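Local atomic coordinates of ricin B-related lectin (Polyporus squamosus, PDB entry 5MUA), a protein that probably binds carbohydrate, with galactose held in its beta-trefoil lectin part, and pairs that lectin with a calcium-binding papain-like protease part. Residues T82-Y87 with G128-W133; Y70-G75 with D93-I98. All coordinates share one frame; numbering follows the deposited sequence. Where two conformers were deposited one is given.

Contact 1 of 2, residues T82-Y87 with G128-W133; sequences TAIIGY and GTVVGW. With GAL (beta-D-galactopyranose), chain J.
Thr82 meets Gly132 where two antiparallel strands of the ricin-type beta-trefoil touch at one end. The bond from Gly132 N to Thr82 O is 2.8 Å long and nearly straight. The same oxygen also rests against Val131, whose CB comes within 3.3 Å of Thr82 O. The hydroxyl of Thr82 is used elsewhere, on the carbonyl of Thr79. Ala83 lies level with Val131 in a non-hydrogen-bonded pair, and their CA atoms are 4.7 Å apart. The methyl of Ala83 points away from the partner strand. Ile84 makes the main side-chain contact. Its N gives a weak bond to Val130 O at 3.3 Å. Its CG1 is anti to the carbonyl carbon (chi1 -58°), and this branch runs along the partner backbone. In the conformer given, Ile84 CG1 lies 3.5 Å from Val131 C, and Ile84 CD1 reaches Gly132 N at 3.7 Å. Ile84 CG1 also packs on CG1 of Val130, 4.0 Å away. The strand axes make an angle of 118°, and the strands part beyond this point. Ile85 and Tyr87 serve the sugar instead. Ile85 CD1 touches C6 of galactose, while one face of the Tyr87 ring stacks against the pyranose, with galactose C4 over the ring centre, 3.6 Å from the ring plane. This is the CH-pi platform familiar from galactose-binding lectins. Within a four-stranded antiparallel sheet, strand 82-87 lies between 70-73 and 129-133, and 116-120 follows on the far side of 129-133. Strand 35-39 adds Val35, which touches both Ile84 and Val130.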
# COMPACT_ATOMS: atom_id res chain seq x y z
N THR B 82 -41.49 -20.99 1.93
CA THR B 82 -41.15 -19.64 2.35
C THR B 82 -39.81 -19.20 1.76
O THR B 82 -38.85 -19.94 1.80
CB THR B 82 -41.01 -19.61 3.87
OG1 THR B 82 -42.29 -19.97 4.46
CG2 THR B 82 -40.60 -18.24 4.37
N ALA B 83 -39.77 -17.98 1.24
CA ALA B 83 -38.59 -17.47 0.53
C ALA B 83 -37.44 -17.35 1.51
O ALA B 83 -37.63 -16.92 2.67
CB ALA B 83 -38.85 -16.08 -0.06
N ILE B 84 -36.26 -17.62 0.98
CA ILE B 84 -34.99 -17.37 1.68
C ILE B 84 -34.42 -16.11 0.98
O ILE B 84 -34.24 -16.13 -0.22
CB ILE B 84 -33.96 -18.52 1.54
CG1 ILE B 84 -34.49 -19.86 2.05
CG2 ILE B 84 -32.65 -18.14 2.23
CD1 ILE B 84 -34.78 -19.92 3.52
N ILE B 85 -34.14 -15.07 1.74
CA ILE B 85 -33.78 -13.76 1.22
C ILE B 85 -32.49 -13.29 1.89
O ILE B 85 -32.02 -13.90 2.87
CB ILE B 85 -34.94 -12.75 1.48
CG1 ILE B 85 -35.19 -12.53 2.97
CG2 ILE B 85 -36.21 -13.22 0.77
CD1 ILE B 85 -36.26 -11.51 3.35
N GLY B 86 -31.98 -12.16 1.41
CA GLY B 86 -30.94 -11.42 2.08
C GLY B 86 -31.55 -10.20 2.76
O GLY B 86 -32.34 -9.50 2.16
N TYR B 87 -31.30 -10.01 4.05
CA TYR B 87 -31.95 -8.94 4.80
C TYR B 87 -30.87 -8.27 5.69
O TYR B 87 -29.87 -8.90 6.05
CB TYR B 87 -33.05 -9.52 5.65
CG TYR B 87 -34.16 -8.59 6.03
CD1 TYR B 87 -35.16 -8.20 5.10
CD2 TYR B 87 -34.26 -8.09 7.31
CE1 TYR B 87 -36.16 -7.33 5.44
CE2 TYR B 87 -35.28 -7.21 7.64
CZ TYR B 87 -36.24 -6.87 6.70
OH TYR B 87 -37.27 -6.04 7.06
N GLY B 128 -34.71 -23.49 -10.77
CA GLY B 128 -34.90 -23.63 -9.29
C GLY B 128 -34.93 -22.42 -8.32
O GLY B 128 -34.36 -21.41 -8.64
N THR B 129 -35.60 -22.53 -7.16
CA THR B 129 -35.65 -21.48 -6.15
C THR B 129 -35.15 -22.00 -4.82
O THR B 129 -35.04 -23.22 -4.62
CB THR B 129 -37.05 -20.87 -5.99
OG1 THR B 129 -38.02 -21.88 -5.56
CG2 THR B 129 -37.51 -20.22 -7.31
N VAL B 130 -34.89 -21.09 -3.87
CA VAL B 130 -34.31 -21.48 -2.60
C VAL B 130 -35.24 -21.07 -1.52
O VAL B 130 -35.49 -19.89 -1.32
CB VAL B 130 -32.94 -20.76 -2.38
CG1 VAL B 130 -32.33 -21.20 -1.07
CG2 VAL B 130 -32.00 -21.07 -3.56
N VAL B 131 -35.76 -22.06 -0.78
CA VAL B 131 -36.89 -21.83 0.12
C VAL B 131 -36.66 -22.58 1.42
O VAL B 131 -35.80 -23.49 1.51
CB VAL B 131 -38.25 -22.29 -0.48
CG1 VAL B 131 -38.55 -21.47 -1.75
CG2 VAL B 131 -38.24 -23.81 -0.75
N GLY B 132 -37.44 -22.22 2.44
CA GLY B 132 -37.51 -23.05 3.63
C GLY B 132 -38.60 -24.12 3.42
O GLY B 132 -39.67 -23.82 2.83
N TRP B 133 -38.32 -25.30 3.94
CA TRP B 133 -39.21 -26.45 3.80
C TRP B 133 -38.97 -27.40 4.99
O TRP B 133 -37.86 -27.58 5.49
CB TRP B 133 -38.90 -27.18 2.48
CG TRP B 133 -40.14 -28.00 1.94
CD1 TRP B 133 -40.57 -29.24 2.39
CD2 TRP B 133 -41.05 -27.59 0.95
NE1 TRP B 133 -41.70 -29.60 1.71
CE2 TRP B 133 -41.99 -28.65 0.79
CE3 TRP B 133 -41.14 -26.46 0.11
CZ2 TRP B 133 -43.01 -28.59 -0.13
CZ3 TRP B 133 -42.14 -26.39 -0.79
CH2 TRP B 133 -43.10 -27.44 -0.91
C1 GAL J . -39.84 -9.72 8.76
C2 GAL J . -38.60 -10.35 9.40
C3 GAL J . -37.31 -10.09 8.65
C4 GAL J . -37.52 -10.43 7.17
C5 GAL J . -38.79 -9.72 6.63
C6 GAL J . -39.15 -10.11 5.21
O1 GAL J . -40.93 -10.28 9.43
O2 GAL J . -38.47 -9.80 10.73
O3 GAL J . -36.28 -10.88 9.31
O4 GAL J . -37.66 -11.87 7.10
O5 GAL J . -39.95 -10.06 7.41
O6 GAL J . -40.24 -9.31 4.79

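Contact 2 of 2, residues Y70-G75 with D93-I98. With GAL (beta-D-galactopyranose), chain J.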
# COMPACT_ATOMS: atom_id res chain seq x y z
N TYR B 70 -27.80 -10.56 5.27
CA TYR B 70 -27.86 -11.83 5.98
C TYR B 70 -28.92 -12.75 5.37
O TYR B 70 -30.05 -12.35 5.13
CB TYR B 70 -28.17 -11.59 7.46
CG TYR B 70 -26.98 -10.98 8.19
CD1 TYR B 70 -26.64 -9.63 8.04
CD2 TYR B 70 -26.13 -11.77 8.98
CE1 TYR B 70 -25.53 -9.10 8.64
CE2 TYR B 70 -25.07 -11.22 9.66
CZ TYR B 70 -24.76 -9.89 9.48
OH TYR B 70 -23.65 -9.40 10.06
N MET B 71 -28.55 -14.01 5.22
CA MET B 71 -29.51 -15.07 4.78
C MET B 71 -30.61 -15.14 5.84
O MET B 71 -30.34 -15.26 7.06
CB MET B 71 -28.84 -16.38 4.67
CG MET B 71 -29.72 -17.46 4.07
SD MET B 71 -28.81 -19.08 4.02
CE MET B 71 -27.86 -18.99 2.50
N ASP B 72 -31.85 -15.01 5.39
CA ASP B 72 -32.96 -14.73 6.30
C ASP B 72 -34.19 -15.54 5.78
O ASP B 72 -34.46 -15.58 4.57
CB ASP B 72 -33.17 -13.19 6.27
CG ASP B 72 -34.49 -12.69 6.97
OD1 ASP B 72 -35.61 -13.12 6.55
OD2 ASP B 72 -34.35 -11.75 7.79
N LEU B 73 -34.89 -16.18 6.71
CA LEU B 73 -36.09 -16.93 6.35
C LEU B 73 -37.28 -15.93 6.46
O LEU B 73 -37.61 -15.45 7.57
CB LEU B 73 -36.28 -18.12 7.29
CG LEU B 73 -37.49 -18.99 6.97
CD1 LEU B 73 -37.41 -19.65 5.58
CD2 LEU B 73 -37.51 -20.10 7.99
N ALA B 74 -37.82 -15.55 5.31
CA ALA B 74 -38.74 -14.43 5.18
C ALA B 74 -39.90 -14.53 6.12
O ALA B 74 -40.59 -15.57 6.23
CB ALA B 74 -39.27 -14.31 3.71
N GLY B 75 -40.08 -13.48 6.90
CA GLY B 75 -41.22 -13.41 7.79
C GLY B 75 -41.23 -14.42 8.95
O GLY B 75 -42.27 -14.59 9.64
N ASP B 93 -33.88 -14.93 15.26
CA ASP B 93 -33.56 -16.33 15.13
C ASP B 93 -33.79 -16.86 13.69
O ASP B 93 -33.29 -17.97 13.33
CB ASP B 93 -34.35 -17.12 16.13
CG ASP B 93 -33.72 -17.07 17.51
OD1 ASP B 93 -32.55 -16.69 17.65
OD2 ASP B 93 -34.42 -17.50 18.42
N ASN B 94 -34.53 -16.09 12.90
CA ASN B 94 -34.72 -16.41 11.46
C ASN B 94 -33.54 -15.95 10.61
O ASN B 94 -33.59 -16.01 9.39
CB ASN B 94 -36.01 -15.82 10.90
CG ASN B 94 -35.96 -14.28 10.79
OD1 ASN B 94 -35.43 -13.60 11.69
ND2 ASN B 94 -36.48 -13.74 9.70
N GLN B 95 -32.50 -15.41 11.22
CA GLN B 95 -31.16 -15.25 10.56
C GLN B 95 -30.07 -16.13 11.16
O GLN B 95 -28.87 -15.93 10.89
CB GLN B 95 -30.72 -13.76 10.60
CG GLN B 95 -31.76 -12.87 9.93
CD GLN B 95 -31.36 -11.43 9.88
OE1 GLN B 95 -30.37 -11.02 10.55
NE2 GLN B 95 -32.02 -10.67 9.00
N LYS B 96 -30.44 -17.04 12.05
CA LYS B 96 -29.52 -17.97 12.63
C LYS B 96 -29.81 -19.34 12.08
O LYS B 96 -30.99 -19.73 11.92
CB LYS B 96 -29.68 -18.01 14.15
CG LYS B 96 -29.21 -16.71 14.82
CD LYS B 96 -29.41 -16.80 16.34
CE LYS B 96 -28.62 -15.77 17.12
NZ LYS B 96 -29.16 -14.42 16.93
N TRP B 97 -28.73 -20.03 11.78
CA TRP B 97 -28.74 -21.28 10.99
C TRP B 97 -27.91 -22.37 11.65
O TRP B 97 -26.76 -22.12 12.02
CB TRP B 97 -28.23 -20.98 9.59
CG TRP B 97 -29.05 -19.97 8.89
CD1 TRP B 97 -28.79 -18.64 8.76
CD2 TRP B 97 -30.32 -20.18 8.24
NE1 TRP B 97 -29.81 -18.04 8.12
CE2 TRP B 97 -30.76 -18.94 7.77
CE3 TRP B 97 -31.13 -21.29 8.04
CZ2 TRP B 97 -31.96 -18.76 7.05
CZ3 TRP B 97 -32.33 -21.15 7.27
CH2 TRP B 97 -32.76 -19.91 6.83
N ILE B 98 -28.52 -23.53 11.86
CA ILE B 98 -27.90 -24.67 12.49
C ILE B 98 -27.41 -25.50 11.32
O ILE B 98 -28.22 -25.97 10.49
CB ILE B 98 -28.86 -25.47 13.43
CG1 ILE B 98 -29.29 -24.56 14.62
CG2 ILE B 98 -28.10 -26.65 14.00
CD1 ILE B 98 -30.43 -25.11 15.50
C1 GAL J . -39.84 -9.72 8.76
C2 GAL J . -38.60 -10.35 9.40
C3 GAL J . -37.31 -10.09 8.65
C4 GAL J . -37.52 -10.43 7.17
C5 GAL J . -38.79 -9.72 6.63
C6 GAL J . -39.15 -10.11 5.21
O1 GAL J . -40.93 -10.28 9.43
O2 GAL J . -38.47 -9.80 10.73
O3 GAL J . -36.28 -10.88 9.31
O4 GAL J . -37.66 -11.87 7.10
O5 GAL J . -39.95 -10.06 7.41
O6 GAL J . -40.24 -9.31 4.79
O HOH W 1 -27.84 -15.20 8.56
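Asp72 OD2 is gripped by the side chain of Gln95 and by the bound galactose. This is the sugar site of a ricin-type beta-trefoil, in which an aspartate and an asparagine hold the hydroxyls of galactose. Gln95 NE2 gives OD2 of Asp72 a nearly straight bond of 2.8 Å on the anti lone pair. The chain of Gln95 is extended beyond CG, which carries its amide to the carboxylate. Gln95 NE2 also bonds Arg88 O and Gln95 OE1 receives Thr90 N, so this second-shell amide is held at both ends. Galactose O3 donates to Asp72 OD2 at 2.6 Å. Galactose O4 also bonds Asp72 OD1, at a distance so short that its exact length is doubtful. The two carboxylate oxygens face the neighbouring O3 and O4. Asn94 ND2 is shared between galactose O3, at 2.9 Å, and Leu73 O, at 3.0 Å. Both bonds are almost straight. The Asn94 CG sits between the backbone N and the carbonyl carbon (chi1 70°), which turns the amide back toward strand 70-73. In return, Leu73 N bonds Asn94 O. Gly75 N completes this side of the pocket by bonding galactose O4, and His76 adds a further bond to the sugar. Behind the pocket, Trp97 presses its indole against the strand. Leu73 CB meets Trp97 CH2 at the rim of the six-membered ring. In the conformer given, Met71 SD lies over one face of the five-membered ring, offset toward the rim, 4.4 Å from its centroid, in a Met-aromatic contact. A water lies within hydrogen-bonding distance of both Met71 O and Gln95 O. The indole N-H also reaches Met71 O: Trp97 NE1 is 3.0 Å away, in the ring plane but well above the carbonyl plane.

How the contacts relate
Contact 1 and contact 2 have centres 10 Å apart, on the same side of the chain's centre. Their segments alternate along the chain: 70-75, 82-87, 93-98, then 128-133. Strands 70-73 and 82-87 are antiparallel neighbours in one four-stranded sheet, and probable backbone hydrogen bonds join Tyr87 O to Tyr70 N and Ile85 O to Asp72 N. Packing of Tyr87 CB on Asp72 OD2 ties them further. Both contacts reach the same galactose: 82-87 gives apolar and aromatic contacts, and contact 2 gives hydrogen bonds. The sheet sets Asp72 beside Ile85 and Tyr87, and segment 93-98, outside that sheet, brings Asn94 to the same sugar.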